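Local coordinates for NleG5-1 effector (Enterobacteria phage YYZ-2008, PDB 5VGC), which probably acts as a ubiquitin-protein ligase of the RING/U-box type, a bacterial effector, and binds calcium ions, at residues 138-143 with 207-212; 166-171 with 182-187; 175-180 with 188-193. The protein carries 1 engineered substitution. All blocks are in the same frame, centred on the assembly; numbering follows the deposited sequence. Where two conformers were deposited one is given.

Contact 1: 138-143 with 207-212; sequences ESLRTC and RGNFVL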
loop_
_atom_site.group_PDB
_atom_site.type_symbol
_atom_site.label_atom_id
_atom_site.label_comp_id
_atom_site.label_asym_id
_atom_site.label_seq_id
_atom_site.Cartn_x
_atom_site.Cartn_y
_atom_site.Cartn_z
ATOM N N GLU A 138 -11.855 -4.842 -40.554
ATOM C CA GLU A 138 -11.843 -3.470 -40.089
ATOM C C GLU A 138 -11.738 -3.410 -38.555
ATOM O O GLU A 138 -10.936 -2.645 -38.028
ATOM C CB GLU A 138 -13.054 -2.697 -40.640
ATOM C CG GLU A 138 -12.680 -1.406 -41.367
ATOM C CD GLU A 138 -12.670 -0.192 -40.450
ATOM O OE1 GLU A 138 -11.569 0.346 -40.155
ATOM O OE2 GLU A 138 -13.774 0.220 -40.022
ATOM N N SER A 139 -12.501 -4.242 -37.847
ATOM C CA SER A 139 -12.495 -4.227 -36.396
ATOM C C SER A 139 -11.083 -4.370 -35.796
ATOM O O SER A 139 -10.813 -3.762 -34.755
ATOM C CB SER A 139 -13.455 -5.287 -35.820
ATOM O OG SER A 139 -12.890 -6.583 -35.877
ATOM N N LEU A 140 -10.200 -5.149 -36.424
ATOM C CA LEU A 140 -8.848 -5.292 -35.873
ATOM C C LEU A 140 -7.922 -4.132 -36.280
ATOM O O LEU A 140 -6.851 -3.946 -35.683
ATOM C CB LEU A 140 -8.240 -6.642 -36.273
ATOM C CG LEU A 140 -8.971 -7.895 -35.736
ATOM C CD1 LEU A 140 -8.231 -9.142 -36.150
ATOM C CD2 LEU A 140 -9.119 -7.875 -34.218
ATOM N N ARG A 141 -8.328 -3.356 -37.292
ATOM C CA ARG A 141 -7.606 -2.137 -37.647
ATOM C C ARG A 141 -7.826 -1.001 -36.648
ATOM O O ARG A 141 -7.016 -0.085 -36.625
ATOM C CB ARG A 141 -7.959 -1.658 -39.065
ATOM C CG ARG A 141 -7.395 -2.557 -40.155
ATOM C CD ARG A 141 -7.475 -2.000 -41.572
ATOM N NE ARG A 141 -6.250 -2.378 -42.301
ATOM C CZ ARG A 141 -5.341 -1.549 -42.840
ATOM N NH1 ARG A 141 -5.466 -0.221 -42.796
ATOM N NH2 ARG A 141 -4.275 -2.064 -43.455
ATOM N N THR A 142 -8.888 -1.043 -35.832
ATOM C CA THR A 142 -9.247 0.107 -34.980
ATOM C C THR A 142 -8.820 -0.035 -33.522
ATOM O O THR A 142 -9.040 -1.067 -32.908
ATOM C CB THR A 142 -10.751 0.383 -34.986
ATOM O OG1 THR A 142 -11.429 -0.704 -34.350
ATOM C CG2 THR A 142 -11.267 0.572 -36.418
ATOM N N CYS A 143 -8.227 1.031 -32.984
ATOM C CA CYS A 143 -7.727 1.064 -31.607
ATOM C C CYS A 143 -8.842 1.005 -30.574
ATOM O O CYS A 143 -9.832 1.726 -30.705
ATOM C CB CYS A 143 -6.863 2.313 -31.401
ATOM S SG CYS A 143 -6.422 2.708 -29.696
ATOM N N ARG A 207 -8.846 -18.070 -35.294
ATOM C CA ARG A 207 -9.048 -17.387 -34.003
ATOM C C ARG A 207 -9.615 -15.964 -34.122
ATOM O O ARG A 207 -10.152 -15.448 -33.163
ATOM C CB ARG A 207 -7.740 -17.370 -33.202
ATOM C CG ARG A 207 -7.249 -18.758 -32.809
ATOM C CD ARG A 207 -5.991 -18.714 -31.997
ATOM N NE ARG A 207 -6.210 -18.089 -30.703
ATOM C CZ ARG A 207 -5.341 -18.107 -29.694
ATOM N NH1 ARG A 207 -4.158 -18.715 -29.794
ATOM N NH2 ARG A 207 -5.654 -17.502 -28.550
ATOM N N GLY A 208 -9.491 -15.340 -35.286
ATOM C CA GLY A 208 -10.027 -13.990 -35.522
ATOM C C GLY A 208 -9.297 -12.878 -34.780
ATOM O O GLY A 208 -9.889 -11.860 -34.409
ATOM N N ASN A 209 -8.000 -13.081 -34.573
ATOM C CA ASN A 209 -7.182 -12.214 -33.752
ATOM C C ASN A 209 -5.749 -12.282 -34.226
ATOM O O ASN A 209 -5.333 -13.237 -34.908
ATOM C CB ASN A 209 -7.253 -12.647 -32.259
ATOM C CG ASN A 209 -8.435 -12.036 -31.514
ATOM O OD1 ASN A 209 -8.682 -10.838 -31.607
ATOM N ND2 ASN A 209 -9.168 -12.862 -30.761
ATOM N N PHE A 210 -4.989 -11.252 -33.861
ATOM C CA PHE A 210 -3.554 -11.292 -33.977
ATOM C C PHE A 210 -3.018 -12.195 -32.875
ATOM O O PHE A 210 -3.285 -11.939 -31.709
ATOM C CB PHE A 210 -2.956 -9.920 -33.806
ATOM C CG PHE A 210 -3.231 -8.963 -34.922
ATOM C CD1 PHE A 210 -2.508 -9.026 -36.091
ATOM C CD2 PHE A 210 -4.171 -7.950 -34.774
ATOM C CE1 PHE A 210 -2.731 -8.122 -37.128
ATOM C CE2 PHE A 210 -4.400 -7.033 -35.797
ATOM C CZ PHE A 210 -3.681 -7.120 -36.977
ATOM N N VAL A 211 -2.277 -13.240 -33.257
ATOM C CA VAL A 211 -1.639 -14.164 -32.313
ATOM C C VAL A 211 -0.129 -14.007 -32.396
ATOM O O VAL A 211 0.411 -13.727 -33.482
ATOM C CB VAL A 211 -2.002 -15.636 -32.569
ATOM C CG1 VAL A 211 -1.389 -16.554 -31.512
ATOM C CG2 VAL A 211 -3.511 -15.810 -32.610
ATOM N N LEU A 212 0.540 -14.162 -31.244
ATOM C CA LEU A 212 2.000 -14.147 -31.177
ATOM C C LEU A 212 2.592 -15.310 -31.981
ATOM O O LEU A 212 1.944 -16.345 -32.142
ATOM C CB LEU A 212 2.497 -14.242 -29.739
ATOM C CG LEU A 212 2.305 -13.090 -28.755
ATOM C CD1 LEU A 212 3.195 -13.248 -27.534
ATOM C CD2 LEU A 212 2.584 -11.758 -29.411
#
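L140 overlaps G208, N209 and F210, where strand 209-212 begins: its methyls meet the first two and its CB the third, a compact instance of one leucine joining a short helix to a strand. With CG beside the backbone N (chi1 -63°), the chain reaches outward. CD1 rests on the backbone at the bulge, 3.6 Å from G208 O, while CD2 stands 4.0 Å from N209 OD1, the two side chains crossing at about a right angle. Nearer the helix, L140 CB lies 3.9 Å from F210 CE2 and comes at the ring obliquely. The same ring carbon has the main chain of L140 for company: L140 O sits in the plane of the F210 ring, at its edge, 3.9 Å from CE2. No hydrogen bond crosses, so the fit is one of shape, with carbonyl oxygens bordering an apolar patch. F210 is buried, and its ring also meets F155 and V136; L140 in turn touches F203 on the neighbouring strand. R141, whose CB points away from strand 209-212, forms a salt bridge with E149. G208 takes a positive phi (70°), and G208 and N209 together face D204, a classic G1 beta bulge. Such a bulge is at home where a beta hairpin turns, here between strands 201-204 and 209-212, in a region assigned to the RING clan.

Contact 2: 166-171 with 182-187; sequences MLYDKM and AHPLSR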
loop_
_atom_site.group_PDB
_atom_site.type_symbol
_atom_site.label_atom_id
_atom_site.label_comp_id
_atom_site.label_asym_id
_atom_site.label_seq_id
_atom_site.Cartn_x
_atom_site.Cartn_y
_atom_site.Cartn_z
ATOM N N MET A 166 -3.577 -6.814 -29.512
ATOM C CA MET A 166 -4.401 -5.882 -30.243
ATOM C C MET A 166 -3.588 -4.689 -30.641
ATOM O O MET A 166 -2.547 -4.386 -30.038
ATOM C CB MET A 166 -5.609 -5.498 -29.414
ATOM C CG MET A 166 -6.561 -6.688 -29.246
ATOM S SD MET A 166 -8.290 -6.232 -29.077
ATOM C CE MET A 166 -8.336 -5.481 -27.461
ATOM N N LEU A 167 -4.074 -4.041 -31.687
ATOM C CA LEU A 167 -3.446 -2.874 -32.268
ATOM C C LEU A 167 -3.968 -1.640 -31.546
ATOM O O LEU A 167 -5.161 -1.411 -31.540
ATOM C CB LEU A 167 -3.778 -2.782 -33.763
ATOM C CG LEU A 167 -3.195 -1.569 -34.496
ATOM C CD1 LEU A 167 -1.667 -1.604 -34.418
ATOM C CD2 LEU A 167 -3.680 -1.536 -35.944
ATOM N N TYR A 168 -3.066 -0.860 -30.954
ATOM C CA TYR A 168 -3.419 0.402 -30.301
ATOM C C TYR A 168 -2.730 1.576 -30.997
ATOM O O TYR A 168 -1.659 1.421 -31.622
ATOM C CB TYR A 168 -2.994 0.392 -28.811
ATOM C CG TYR A 168 -3.701 -0.655 -27.977
ATOM C CD1 TYR A 168 -3.334 -1.978 -28.039
ATOM C CD2 TYR A 168 -4.719 -0.313 -27.116
ATOM C CE1 TYR A 168 -3.974 -2.941 -27.296
ATOM C CE2 TYR A 168 -5.370 -1.278 -26.361
ATOM C CZ TYR A 168 -4.977 -2.605 -26.461
ATOM O OH TYR A 168 -5.596 -3.612 -25.742
ATOM N N ASP A 169 -3.340 2.746 -30.855
ATOM C CA ASP A 169 -2.721 4.008 -31.224
ATOM C C ASP A 169 -1.560 4.300 -30.256
ATOM O O ASP A 169 -1.731 4.358 -29.003
ATOM C CB ASP A 169 -3.745 5.151 -31.193
ATOM C CG ASP A 169 -3.279 6.390 -31.949
ATOM O OD1 ASP A 169 -2.229 6.949 -31.596
ATOM O OD2 ASP A 169 -3.981 6.821 -32.894
ATOM N N LYS A 170 -0.387 4.499 -30.869
ATOM C CA LYS A 170 0.843 4.808 -30.151
ATOM C C LYS A 170 0.639 5.887 -29.078
ATOM O O LYS A 170 1.011 5.702 -27.892
ATOM C CB LYS A 170 1.895 5.257 -31.155
ATOM C CG LYS A 170 3.289 5.486 -30.587
ATOM C CD LYS A 170 4.164 6.105 -31.649
ATOM C CE LYS A 170 5.486 6.506 -31.036
ATOM N NZ LYS A 170 6.305 7.324 -31.963
ATOM N N MET A 171 0.043 7.005 -29.495
ATOM C CA MET A 171 -0.236 8.132 -28.605
ATOM C C MET A 171 -1.105 7.694 -27.421
ATOM O O MET A 171 -0.881 8.141 -26.276
ATOM C CB MET A 171 -0.913 9.288 -29.372
ATOM C CG MET A 171 -0.061 9.943 -30.469
ATOM S SD MET A 171 -0.813 11.264 -31.485
ATOM C CE MET A 171 -1.848 10.306 -32.589
ATOM N N ALA A 182 -4.511 1.329 -15.972
ATOM C CA ALA A 182 -4.619 -0.106 -16.097
ATOM C C ALA A 182 -4.822 -0.529 -17.575
ATOM O O ALA A 182 -5.300 0.245 -18.408
ATOM C CB ALA A 182 -5.770 -0.581 -15.234
ATOM N N HIS A 183 -4.441 -1.766 -17.876
ATOM C CA HIS A 183 -4.634 -2.356 -19.199
ATOM C C HIS A 183 -6.130 -2.402 -19.439
ATOM O O HIS A 183 -6.865 -2.935 -18.595
ATOM C CB HIS A 183 -4.025 -3.777 -19.242
ATOM C CG HIS A 183 -4.004 -4.394 -20.605
ATOM N ND1 HIS A 183 -5.148 -4.669 -21.317
ATOM C CD2 HIS A 183 -2.976 -4.798 -21.386
ATOM C CE1 HIS A 183 -4.832 -5.200 -22.483
ATOM N NE2 HIS A 183 -3.519 -5.286 -22.551
ATOM N N PRO A 184 -6.606 -1.839 -20.576
ATOM C CA PRO A 184 -8.073 -1.736 -20.763
ATOM C C PRO A 184 -8.873 -3.043 -20.701
ATOM O O PRO A 184 -10.053 -2.994 -20.391
ATOM C CB PRO A 184 -8.220 -1.035 -22.119
ATOM C CG PRO A 184 -6.873 -1.108 -22.760
ATOM C CD PRO A 184 -5.876 -1.135 -21.640
ATOM N N LEU A 185 -8.245 -4.181 -20.979
ATOM C CA LEU A 185 -8.890 -5.499 -20.877
ATOM C C LEU A 185 -8.627 -6.188 -19.538
ATOM O O LEU A 185 -9.554 -6.420 -18.757
ATOM C CB LEU A 185 -8.439 -6.407 -22.026
ATOM C CG LEU A 185 -8.935 -6.078 -23.441
ATOM C CD1 LEU A 185 -8.374 -7.071 -24.455
ATOM C CD2 LEU A 185 -10.453 -6.076 -23.466
ATOM N N SER A 186 -7.374 -6.514 -19.261
ATOM C CA SER A 186 -7.049 -7.299 -18.062
ATOM C C SER A 186 -7.030 -6.483 -16.765
ATOM O O SER A 186 -7.069 -7.066 -15.675
ATOM C CB SER A 186 -5.704 -8.032 -18.244
ATOM O OG SER A 186 -4.608 -7.144 -18.203
ATOM N N ARG A 187 -6.959 -5.153 -16.883
ATOM C CA ARG A 187 -6.777 -4.237 -15.743
ATOM C C ARG A 187 -5.447 -4.421 -14.969
ATOM O O ARG A 187 -5.291 -3.898 -13.859
ATOM C CB ARG A 187 -7.967 -4.257 -14.785
ATOM C CG ARG A 187 -9.308 -4.442 -15.452
ATOM C CD ARG A 187 -9.664 -3.394 -16.466
ATOM N NE ARG A 187 -9.838 -2.075 -15.867
ATOM C CZ ARG A 187 -10.014 -0.934 -16.544
ATOM N NH1 ARG A 187 -10.044 -0.911 -17.888
ATOM N NH2 ARG A 187 -10.165 0.215 -15.876
#
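Y168 leaves strand 164-169 with its CB directed at the loop 182-187, and each step outward brings it closer to that loop. Setting CG anti to the carbonyl carbon (chi1 -63°) carries the ring out past the proline. Along one side of the ring, CE2 lies 3.9 Å from P184 CG, which approaches obliquely as the two side chains slide past each other in opposite directions. At the tip, Y168 OH is 3.7 Å from H183 CE1 and also near P184 CG, with the tyrosine and histidine side chains crossing at roughly a right angle. Two residues earlier on the strand, M166 repeats the reach with a flexible chain: bent at its last torsion, it meets L185 tip to tip, CE against CD1. The loop is shaped from within. H183 ND1 accepts from L185 N at 3.2 Å, the donor only 3° out of the imidazole plane, and H183 NE2 is hydrogen-bonded to R157 O, so the ring is gripped at both nitrogens and its rotation is fixed. R187 NH1 reaches P184 O at 3.3 Å, coming from above the carbonyl plane. Across the contact, by comparison, there is no hydrogen bond. The chemistry implies a division of labour: polar bonds set the shape of the loop, while apolar surfaces seat it on the strand. The two bonds of H183 are consistent with a neutral imidazole protonated on NE2.

Contact 3: 175-180 with 188-193; sequences HLVKTR and ESIAVS. With CA (calcium ion), chain E.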
loop_
_atom_site.group_PDB
_atom_site.type_symbol
_atom_site.label_atom_id
_atom_site.label_comp_id
_atom_site.label_asym_id
_atom_site.label_seq_id
_atom_site.Cartn_x
_atom_site.Cartn_y
_atom_site.Cartn_z
ATOM N N HIS A 175 -0.171 7.626 -23.531
ATOM C CA HIS A 175 -1.087 8.188 -22.543
ATOM C C HIS A 175 -1.425 7.199 -21.424
ATOM O O HIS A 175 -1.435 7.583 -20.250
ATOM C CB HIS A 175 -2.363 8.672 -23.217
ATOM C CG HIS A 175 -3.365 9.257 -22.276
ATOM N ND1 HIS A 175 -4.494 8.575 -21.876
ATOM C CD2 HIS A 175 -3.421 10.467 -21.674
ATOM C CE1 HIS A 175 -5.200 9.337 -21.061
ATOM N NE2 HIS A 175 -4.572 10.493 -20.925
ATOM N N LEU A 176 -1.692 5.941 -21.771
ATOM C CA LEU A 176 -1.991 4.916 -20.756
ATOM C C LEU A 176 -0.800 4.700 -19.830
ATOM O O LEU A 176 -0.980 4.631 -18.584
ATOM C CB LEU A 176 -2.366 3.567 -21.372
ATOM C CG LEU A 176 -3.662 3.483 -22.166
ATOM C CD1 LEU A 176 -3.796 2.115 -22.824
ATOM C CD2 LEU A 176 -4.867 3.775 -21.319
ATOM N N VAL A 177 0.394 4.591 -20.427
ATOM C CA VAL A 177 1.596 4.345 -19.624
ATOM C C VAL A 177 1.927 5.569 -18.744
ATOM O O VAL A 177 2.112 5.429 -17.513
ATOM C CB VAL A 177 2.795 3.932 -20.514
ATOM C CG1 VAL A 177 4.117 3.951 -19.743
ATOM C CG2 VAL A 177 2.543 2.562 -21.097
ATOM N N LYS A 178 1.972 6.760 -19.350
ATOM C CA LYS A 178 2.294 7.972 -18.587
ATOM C C LYS A 178 1.325 8.284 -17.446
ATOM O O LYS A 178 1.730 8.835 -16.429
ATOM C CB LYS A 178 2.437 9.168 -19.506
ATOM C CG LYS A 178 3.722 9.140 -20.350
ATOM C CD LYS A 178 3.816 10.433 -21.132
ATOM C CE LYS A 178 5.070 10.574 -21.953
ATOM N NZ LYS A 178 5.054 11.933 -22.566
ATOM N N THR A 179 0.051 7.930 -17.604
ATOM C CA THR A 179 -0.929 8.084 -16.533
ATOM C C THR A 179 -0.979 6.849 -15.631
ATOM O O THR A 179 -1.835 6.782 -14.759
ATOM C CB THR A 179 -2.353 8.381 -17.070
ATOM O OG1 THR A 179 -2.836 7.278 -17.846
ATOM C CG2 THR A 179 -2.374 9.659 -17.914
ATOM N N ARG A 180 -0.078 5.869 -15.818
ATOM C CA ARG A 180 -0.086 4.659 -14.987
ATOM C C ARG A 180 -1.472 3.959 -14.995
ATOM O O ARG A 180 -1.868 3.306 -14.013
ATOM C CB ARG A 180 0.365 4.999 -13.536
ATOM C CG ARG A 180 1.867 5.181 -13.343
ATOM C CD ARG A 180 2.394 6.508 -13.874
ATOM N NE ARG A 180 3.816 6.691 -13.543
ATOM C CZ ARG A 180 4.551 7.754 -13.880
ATOM N NH1 ARG A 180 4.015 8.753 -14.580
ATOM N NH2 ARG A 180 5.831 7.822 -13.522
ATOM N N GLU A 188 -4.489 -5.138 -15.563
ATOM C CA GLU A 188 -3.164 -5.292 -14.990
ATOM C C GLU A 188 -2.377 -4.018 -15.294
ATOM O O GLU A 188 -2.777 -3.202 -16.139
ATOM C CB GLU A 188 -2.432 -6.479 -15.627
ATOM C CG GLU A 188 -3.095 -7.830 -15.417
ATOM C CD GLU A 188 -2.562 -8.934 -16.329
ATOM O OE1 GLU A 188 -2.078 -8.637 -17.426
ATOM O OE2 GLU A 188 -2.630 -10.127 -15.951
ATOM N N SER A 189 -1.260 -3.848 -14.598
ATOM C CA SER A 189 -0.332 -2.770 -14.908
ATOM C C SER A 189 0.341 -3.100 -16.230
ATOM O O SER A 189 0.757 -4.235 -16.456
ATOM C CB SER A 189 0.698 -2.582 -13.794
ATOM O OG SER A 189 0.241 -1.606 -12.865
ATOM N N ILE A 190 0.428 -2.102 -17.090
ATOM C CA ILE A 190 1.055 -2.259 -18.394
ATOM C C ILE A 190 2.574 -2.371 -18.219
ATOM O O ILE A 190 3.163 -1.496 -17.604
ATOM C CB ILE A 190 0.702 -1.079 -19.333
ATOM C CG1 ILE A 190 -0.810 -1.045 -19.575
ATOM C CG2 ILE A 190 1.472 -1.216 -20.623
ATOM C CD1 ILE A 190 -1.275 -0.056 -20.592
ATOM N N ALA A 191 3.180 -3.429 -18.775
ATOM C CA ALA A 191 4.609 -3.733 -18.602
ATOM C C ALA A 191 5.281 -4.080 -19.928
ATOM O O ALA A 191 4.616 -4.632 -20.805
ATOM C CB ALA A 191 4.749 -4.901 -17.641
ATOM N N VAL A 192 6.588 -3.786 -20.061
ATOM C CA VAL A 192 7.347 -4.024 -21.312
ATOM C C VAL A 192 7.015 -5.318 -22.068
ATOM O O VAL A 192 6.788 -5.298 -23.299
ATOM C CB VAL A 192 8.906 -3.989 -21.163
ATOM C CG1 VAL A 192 9.465 -2.627 -21.471
ATOM C CG2 VAL A 192 9.379 -4.480 -19.816
ATOM N N SER A 193 6.975 -6.431 -21.345
ATOM C CA SER A 193 6.745 -7.731 -21.977
ATOM C C SER A 193 5.395 -7.807 -22.731
ATOM O O SER A 193 5.247 -8.612 -23.657
ATOM C CB SER A 193 6.855 -8.841 -20.946
ATOM O OG SER A 193 6.008 -8.530 -19.881
HETATM CA CA CA E . -2.342 2.140 -11.905
HETATM O O HOH W 1 -2.185 0.138 -13.090
#
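One water oxygen is held by a calcium ion 2.3 Å away and by S189 OG at 3.0 Å; through the ion, it links R180 to S189. The ion itself is bound by the main-chain R180 O at 2.5 Å, so the polar route runs from the residue that ends the helix, through metal and water, to a serine in the following loop. The rest of the contact is apolar, and I190 carries it alone from the loop side. An extended chi2 (-173°) carries its CD1 to the helix, where it lies 3.9 Å from L176 CB and close to L176 CD1, the two side chains meeting at about a right angle. The other branch, I190 CG2, touches V177 CG2 at 4.0 Å. V177 is buried, since L115, L118 and I122 of helix 111-125 also pack on it. The last turn of the helix is well bonded: H175 O accepts from both T179 N and T179 OG1, which arrive from opposite faces of the carbonyl plane. R180 NH1 folds back to K178 O at 2.9 Å, tilted from the plane of the K178 carbonyl, while R180 NE bonds to S111 OG and ties the helix end to the start of helix 111-125. With phi positive (54°), R180 is the C-prime residue of a Schellman motif, its N bonded to V177 O and the N of the next residue to L176 O. Here that helix-ending turn leaves a main-chain carbonyl, R180 O, to bind calcium at the end of helix 170-178.

In the fold
Read from the N terminus, the chain passes its three-stranded sheet and helix 111-125 before reaching helix 138-141, where contact 1 opens. Its loop closes only at strand 209-212, near the C terminus, and both other contacts are nested inside it. Contacts 2 and 3 cross, their segments alternating: strand 164-169, the end of helix 170-178, then loop 182-187 and loop 188-193. The two touch through a probable hydrogen bond from H183 N to E188 O. Contact 1 meets contact 2 where C143 and L140 pack on strand 164-169, the sheet neighbour of 209-212. Together they tie a short helix, the sheet that holds strands 164-169 and 209-212, helix 170-178 and the loop after it.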